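PDB 3WWX: S12 family peptidase from Streptomyces sp. 82F2, which hydrolyses amide bonds with D-stereospecificity, probably as a serine hydrolase with the beta-lactamase-like fold of the S12 peptidase family. Local coordinates for residues Phe58-Leu63 with Gln100-Thr105; Pro124-His129 with Ser227-Ser232. All blocks are in the same frame, centred on the assembly; numbering follows the deposited sequence.

Interaction 1: Phe58-Leu63 with Gln100-Thr105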
loop_
_atom_site.group_PDB
_atom_site.type_symbol
_atom_site.label_atom_id
_atom_site.label_comp_id
_atom_site.label_asym_id
_atom_site.label_seq_id
_atom_site.Cartn_x
_atom_site.Cartn_y
_atom_site.Cartn_z
ATOM N N PHE A 58 -0.446 -6.254 -3.301
ATOM C CA PHE A 58 -1.080 -6.923 -4.435
ATOM C C PHE A 58 -0.115 -6.993 -5.620
ATOM O O PHE A 58 0.057 -8.032 -6.249
ATOM C CB PHE A 58 -2.370 -6.210 -4.839
ATOM C CG PHE A 58 -3.476 -6.333 -3.822
ATOM C CD1 PHE A 58 -3.551 -5.448 -2.754
ATOM C CD2 PHE A 58 -4.443 -7.312 -3.931
ATOM C CE1 PHE A 58 -4.568 -5.536 -1.808
ATOM C CE2 PHE A 58 -5.463 -7.408 -2.967
ATOM C CZ PHE A 58 -5.528 -6.519 -1.925
ATOM N N THR A 59 0.522 -5.878 -5.936
ATOM C CA THR A 59 1.488 -5.834 -7.019
ATOM C C THR A 59 2.626 -6.835 -6.827
ATOM O O THR A 59 2.979 -7.586 -7.763
ATOM C CB THR A 59 2.021 -4.396 -7.139
ATOM O OG1 THR A 59 0.906 -3.537 -7.395
ATOM C CG2 THR A 59 3.060 -4.256 -8.235
ATOM N N ALA A 60 3.191 -6.875 -5.617
ATOM C CA ALA A 60 4.269 -7.828 -5.314
ATOM C C ALA A 60 3.798 -9.268 -5.417
ATOM O O ALA A 60 4.533 -10.125 -5.908
ATOM C CB ALA A 60 4.853 -7.565 -3.946
ATOM N N THR A 61 2.591 -9.542 -4.957
ATOM C CA THR A 61 2.053 -10.906 -5.011
ATOM C C THR A 61 1.981 -11.394 -6.453
ATOM O O THR A 61 2.355 -12.519 -6.749
ATOM C CB THR A 61 0.667 -10.981 -4.348
ATOM O OG1 THR A 61 0.791 -10.661 -2.957
ATOM C CG2 THR A 61 0.073 -12.396 -4.450
ATOM N N VAL A 62 1.530 -10.546 -7.355
ATOM C CA VAL A 62 1.450 -10.939 -8.765
ATOM C C VAL A 62 2.831 -11.282 -9.297
ATOM O O VAL A 62 3.009 -12.302 -9.965
ATOM C CB VAL A 62 0.809 -9.838 -9.612
ATOM C CG1 VAL A 62 0.965 -10.134 -11.101
ATOM C CG2 VAL A 62 -0.645 -9.683 -9.241
ATOM N N LEU A 63 3.834 -10.454 -9.014
ATOM C CA LEU A 63 5.171 -10.726 -9.531
ATOM C C LEU A 63 5.740 -11.997 -8.943
ATOM O O LEU A 63 6.453 -12.728 -9.629
ATOM C CB LEU A 63 6.113 -9.560 -9.281
ATOM C CG LEU A 63 5.921 -8.485 -10.334
ATOM C CD1 LEU A 63 6.485 -7.181 -9.833
ATOM C CD2 LEU A 63 6.597 -8.887 -11.648
ATOM N N GLN A 100 14.869 -5.552 -6.071
ATOM C CA GLN A 100 15.226 -4.302 -5.423
ATOM C C GLN A 100 14.145 -3.222 -5.572
ATOM O O GLN A 100 14.025 -2.361 -4.706
ATOM C CB GLN A 100 16.581 -3.807 -5.952
ATOM C CG GLN A 100 17.734 -4.687 -5.524
ATOM C CD GLN A 100 19.035 -4.316 -6.201
ATOM O OE1 GLN A 100 19.054 -3.900 -7.356
ATOM N NE2 GLN A 100 20.133 -4.465 -5.470
ATOM N N LEU A 101 13.354 -3.294 -6.638
ATOM C CA LEU A 101 12.147 -2.459 -6.717
ATOM C C LEU A 101 11.216 -2.822 -5.581
ATOM O O LEU A 101 10.716 -1.954 -4.864
ATOM C CB LEU A 101 11.402 -2.672 -8.032
ATOM C CG LEU A 101 12.157 -2.467 -9.357
ATOM C CD1 LEU A 101 11.235 -2.730 -10.518
ATOM C CD2 LEU A 101 12.747 -1.050 -9.432
ATOM N N LEU A 102 10.993 -4.117 -5.389
ATOM C CA LEU A 102 9.935 -4.565 -4.490
ATOM C C LEU A 102 10.229 -4.373 -3.011
ATOM O O LEU A 102 9.297 -4.277 -2.211
ATOM C CB LEU A 102 9.590 -6.026 -4.771
ATOM C CG LEU A 102 9.057 -6.309 -6.160
ATOM C CD1 LEU A 102 8.946 -7.821 -6.334
ATOM C CD2 LEU A 102 7.725 -5.626 -6.430
ATOM N N ASN A 103 11.506 -4.297 -2.635
ATOM C CA ASN A 103 11.890 -4.041 -1.248
ATOM C C ASN A 103 12.494 -2.651 -0.998
ATOM O O ASN A 103 12.988 -2.366 0.086
ATOM C CB ASN A 103 12.793 -5.161 -0.706
ATOM C CG ASN A 103 14.115 -5.272 -1.433
ATOM O OD1 ASN A 103 14.576 -4.334 -2.078
ATOM N ND2 ASN A 103 14.756 -6.417 -1.294
ATOM N N HIS A 104 12.408 -1.789 -2.014
ATOM C CA HIS A 104 12.851 -0.393 -1.923
ATOM C C HIS A 104 14.344 -0.247 -1.624
ATOM O O HIS A 104 14.760 0.722 -0.992
ATOM C CB HIS A 104 12.032 0.399 -0.897
ATOM C CG HIS A 104 10.566 0.430 -1.184
ATOM N ND1 HIS A 104 10.015 1.127 -2.241
ATOM C CD2 HIS A 104 9.535 -0.160 -0.546
ATOM C CE1 HIS A 104 8.709 0.964 -2.233
ATOM N NE2 HIS A 104 8.388 0.183 -1.212
ATOM N N THR A 105 15.150 -1.173 -2.136
ATOM C CA THR A 105 16.607 -1.003 -2.055
ATOM C C THR A 105 17.204 -0.603 -3.400
ATOM O O THR A 105 18.430 -0.575 -3.551
ATOM C CB THR A 105 17.295 -2.264 -1.511
ATOM O OG1 THR A 105 17.075 -3.381 -2.387
ATOM C CG2 THR A 105 16.782 -2.578 -0.103
#
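Leu102 reaches from the last turn of helix 98-102 into the side of helix 55-68, where Ala60 and Leu63 receive it. Its CB still stands clear of the facing helix, 5.1 Å from Ala60 CB. Leu102 CG comes no nearer than 4.6 Å, to Leu63 CD1. Of the two branches, Leu102 CD1 stays 4.3 Å from Leu63 CD1, and CD2 makes the closer contacts. The CD2 methyl lies 4.2 Å from Ala60 CA and at almost the same distance from Ala60 CB, so it rests against backbone as well as methyl. Three residues further along, Leu63 CD1 meets the same Leu102 CD2 at 3.9 Å. One methyl therefore spans two positions almost a helical turn apart. The first torsion of Leu102 makes this possible: CG stands opposite the carbonyl carbon and beside the backbone N (chi1 -62°), carrying the fork toward helix 55-68. The short side chain of Ala60 lets the helices come close, with the CA atoms of Ala60 and Leu102 6.6 Å apart. The interface is wholly apolar. Polar bonding instead finishes helix 98-102: a Schellman motif with His104 at C-prime, its two backbone bonds weak, and an Asx turn in which Asn103 OD1 accepts from Thr105 N. Thr105 OG1 also donates to Asn103 OD1, at 2.7 Å and from the same face of the amide plane. The S-x-x-K motif of this family probably straddles the start of helix 55-68, its serine just before the helix and its lysine in the first turn. Helix 160-174 flanks both partners, with Ile170 against Leu63 and Phe163 against Leu102; Met268 of helix 262-268 adjoins Ala60, and Leu285, between strands 282-283 and 288-291, also touches Leu102.

Interaction 2: Pro124-His129 with Ser227-Ser232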
loop_
_atom_site.group_PDB
_atom_site.type_symbol
_atom_site.label_atom_id
_atom_site.label_comp_id
_atom_site.label_asym_id
_atom_site.label_seq_id
_atom_site.Cartn_x
_atom_site.Cartn_y
_atom_site.Cartn_z
ATOM N N PRO A 124 -2.573 22.696 -2.703
ATOM C CA PRO A 124 -3.840 23.226 -3.221
ATOM C C PRO A 124 -4.031 23.050 -4.737
ATOM O O PRO A 124 -5.175 23.036 -5.205
ATOM C CB PRO A 124 -3.786 24.708 -2.823
ATOM C CG PRO A 124 -2.898 24.726 -1.611
ATOM C CD PRO A 124 -1.845 23.688 -1.889
ATOM N N GLY A 125 -2.945 22.873 -5.496
ATOM C CA GLY A 125 -3.028 22.551 -6.908
ATOM C C GLY A 125 -3.831 21.296 -7.206
ATOM O O GLY A 125 -4.338 21.121 -8.312
ATOM N N PHE A 126 -3.970 20.435 -6.201
ATOM C CA PHE A 126 -4.838 19.257 -6.317
ATOM C C PHE A 126 -6.232 19.628 -6.777
ATOM O O PHE A 126 -6.859 18.894 -7.529
ATOM C CB PHE A 126 -4.923 18.547 -4.973
ATOM C CG PHE A 126 -5.934 17.424 -4.919
ATOM C CD1 PHE A 126 -5.604 16.148 -5.359
ATOM C CD2 PHE A 126 -7.199 17.639 -4.379
ATOM C CE1 PHE A 126 -6.535 15.102 -5.272
ATOM C CE2 PHE A 126 -8.134 16.603 -4.296
ATOM C CZ PHE A 126 -7.804 15.341 -4.751
ATOM N N LEU A 127 -6.719 20.781 -6.341
ATOM C CA LEU A 127 -8.074 21.158 -6.708
ATOM C C LEU A 127 -8.203 21.368 -8.213
ATOM O O LEU A 127 -9.278 21.185 -8.770
ATOM C CB LEU A 127 -8.514 22.399 -5.940
ATOM C CG LEU A 127 -8.563 22.237 -4.423
ATOM C CD1 LEU A 127 -8.989 23.546 -3.776
ATOM C CD2 LEU A 127 -9.483 21.121 -3.973
ATOM N N GLU A 128 -7.106 21.760 -8.870
ATOM C CA GLU A 128 -7.070 21.883 -10.324
ATOM C C GLU A 128 -6.758 20.548 -11.032
ATOM O O GLU A 128 -7.363 20.226 -12.043
ATOM C CB GLU A 128 -5.999 22.915 -10.687
ATOM C CG GLU A 128 -5.790 23.105 -12.166
ATOM C CD GLU A 128 -4.968 24.366 -12.496
ATOM O OE1 GLU A 128 -4.684 24.563 -13.695
ATOM O OE2 GLU A 128 -4.622 25.134 -11.582
ATOM N N HIS A 129 -5.837 19.765 -10.463
ATOM C CA HIS A 129 -5.258 18.615 -11.176
ATOM C C HIS A 129 -5.760 17.249 -10.739
ATOM O O HIS A 129 -5.340 16.236 -11.299
ATOM C CB HIS A 129 -3.731 18.686 -11.067
ATOM C CG HIS A 129 -3.152 19.883 -11.750
ATOM N ND1 HIS A 129 -3.086 19.993 -13.123
ATOM C CD2 HIS A 129 -2.641 21.032 -11.251
ATOM C CE1 HIS A 129 -2.543 21.158 -13.442
ATOM N NE2 HIS A 129 -2.267 21.809 -12.327
ATOM N N SER A 227 -12.702 13.147 -1.672
ATOM C CA SER A 227 -13.210 11.807 -1.944
ATOM C C SER A 227 -12.924 11.366 -3.370
ATOM O O SER A 227 -12.507 10.226 -3.596
ATOM C CB SER A 227 -14.711 11.734 -1.656
ATOM O OG SER A 227 -15.012 12.146 -0.323
ATOM N N THR A 228 -13.164 12.255 -4.328
ATOM C CA THR A 228 -12.990 11.926 -5.733
ATOM C C THR A 228 -11.665 12.448 -6.290
ATOM O O THR A 228 -11.299 13.594 -6.090
ATOM C CB THR A 228 -14.142 12.474 -6.579
ATOM O OG1 THR A 228 -14.239 13.893 -6.399
ATOM C CG2 THR A 228 -15.449 11.825 -6.170
ATOM N N LEU A 229 -10.967 11.564 -6.984
ATOM C CA LEU A 229 -9.676 11.874 -7.612
ATOM C C LEU A 229 -9.371 10.759 -8.605
ATOM O O LEU A 229 -9.877 9.646 -8.466
ATOM C CB LEU A 229 -8.542 11.992 -6.559
ATOM C CG LEU A 229 -8.271 10.779 -5.650
ATOM C CD1 LEU A 229 -7.340 9.747 -6.305
ATOM C CD2 LEU A 229 -7.700 11.250 -4.330
ATOM N N ASN A 230 -8.539 11.075 -9.590
ATOM C CA ASN A 230 -8.047 10.113 -10.569
ATOM C C ASN A 230 -6.887 9.328 -9.956
ATOM O O ASN A 230 -5.834 9.905 -9.686
ATOM C CB ASN A 230 -7.592 10.859 -11.826
ATOM C CG ASN A 230 -7.188 9.940 -12.960
ATOM O OD1 ASN A 230 -6.573 8.880 -12.759
ATOM N ND2 ASN A 230 -7.512 10.353 -14.183
ATOM N N PRO A 231 -7.076 8.018 -9.699
ATOM C CA PRO A 231 -6.069 7.263 -8.943
ATOM C C PRO A 231 -4.813 6.914 -9.719
ATOM O O PRO A 231 -3.923 6.259 -9.138
ATOM C CB PRO A 231 -6.802 5.966 -8.567
ATOM C CG PRO A 231 -8.210 6.184 -8.873
ATOM C CD PRO A 231 -8.301 7.231 -9.906
ATOM N N SER A 232 -4.724 7.345 -10.980
ATOM C CA SER A 232 -3.511 7.092 -11.753
ATOM C C SER A 232 -2.285 7.806 -11.191
ATOM O O SER A 232 -1.168 7.480 -11.579
ATOM C CB SER A 232 -3.736 7.431 -13.225
ATOM O OG SER A 232 -3.930 8.819 -13.411
#
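The phenyl ring of Phe126 presents an edge to Leu229, whose CB lies near the ring plane, while the ring of His306, a residue of the octane 1,8-diamine pocket, stacks with Phe126. Two ring atoms share the edge contact: CZ and CE1 of Phe126 are each 3.9 Å from Leu229 CB. Leu229 CD2 adds a second touch, 4.1 Å from Phe126 CZ. With CG opposite the backbone N (chi1 172°), the Phe126 ring projects from helix 126-129 toward the loop and brings its CE1-CZ rim up to Leu229; the two side chains cross at about a right angle. Beside them, Thr228 O approaches Phe126 CZ obliquely at 4.1 Å, and this oxygen accepts a hydrogen bond from Arg130. In the loop, the flat amide of Asn230 forms an Asx turn: its OD1 takes Ser232 N at 3.0 Å in the carbonyl plane, and Ser232 OG at 2.7 Å from well above that plane. Its ND2 bonds to Tyr131 O and Thr133 OG1. On the helix side, Glu128 CG covers one face of the His129 ring.

The chemistry is thus divided. The two segments bury 90 Å² in all, most of it on Phe126 and Leu229, whereas hydrogen bonds to the residues just after helix 126-129 tie down the loop. With the Phe126 side chain about 6 Å from the bound diamine and His306 touching both side chains, the pair is consistent with a second shell that positions a wall of the pocket.

Both contacts are buried, yet they serve different parts of the fold. The centre of interaction 1 lies about 11 Å from the centre of the chain, and it joins two helices purely through aliphatic groups. The centre of interaction 2 lies about 19 Å from the centre of the chain; it sets a short helix against a loop, is mainly apolar with one carbonyl oxygen beside an aromatic ring, and has surface residues close by. Interactions 1 and 2 share no secondary-structure element, and their centres are about 26 Å apart. Each has an Asx turn next to its apolar patch: in 100-105 it accompanies a helix end, in 227-232 it shapes a loop. Of the two, interaction 2 is the one bordering the diamine pocket.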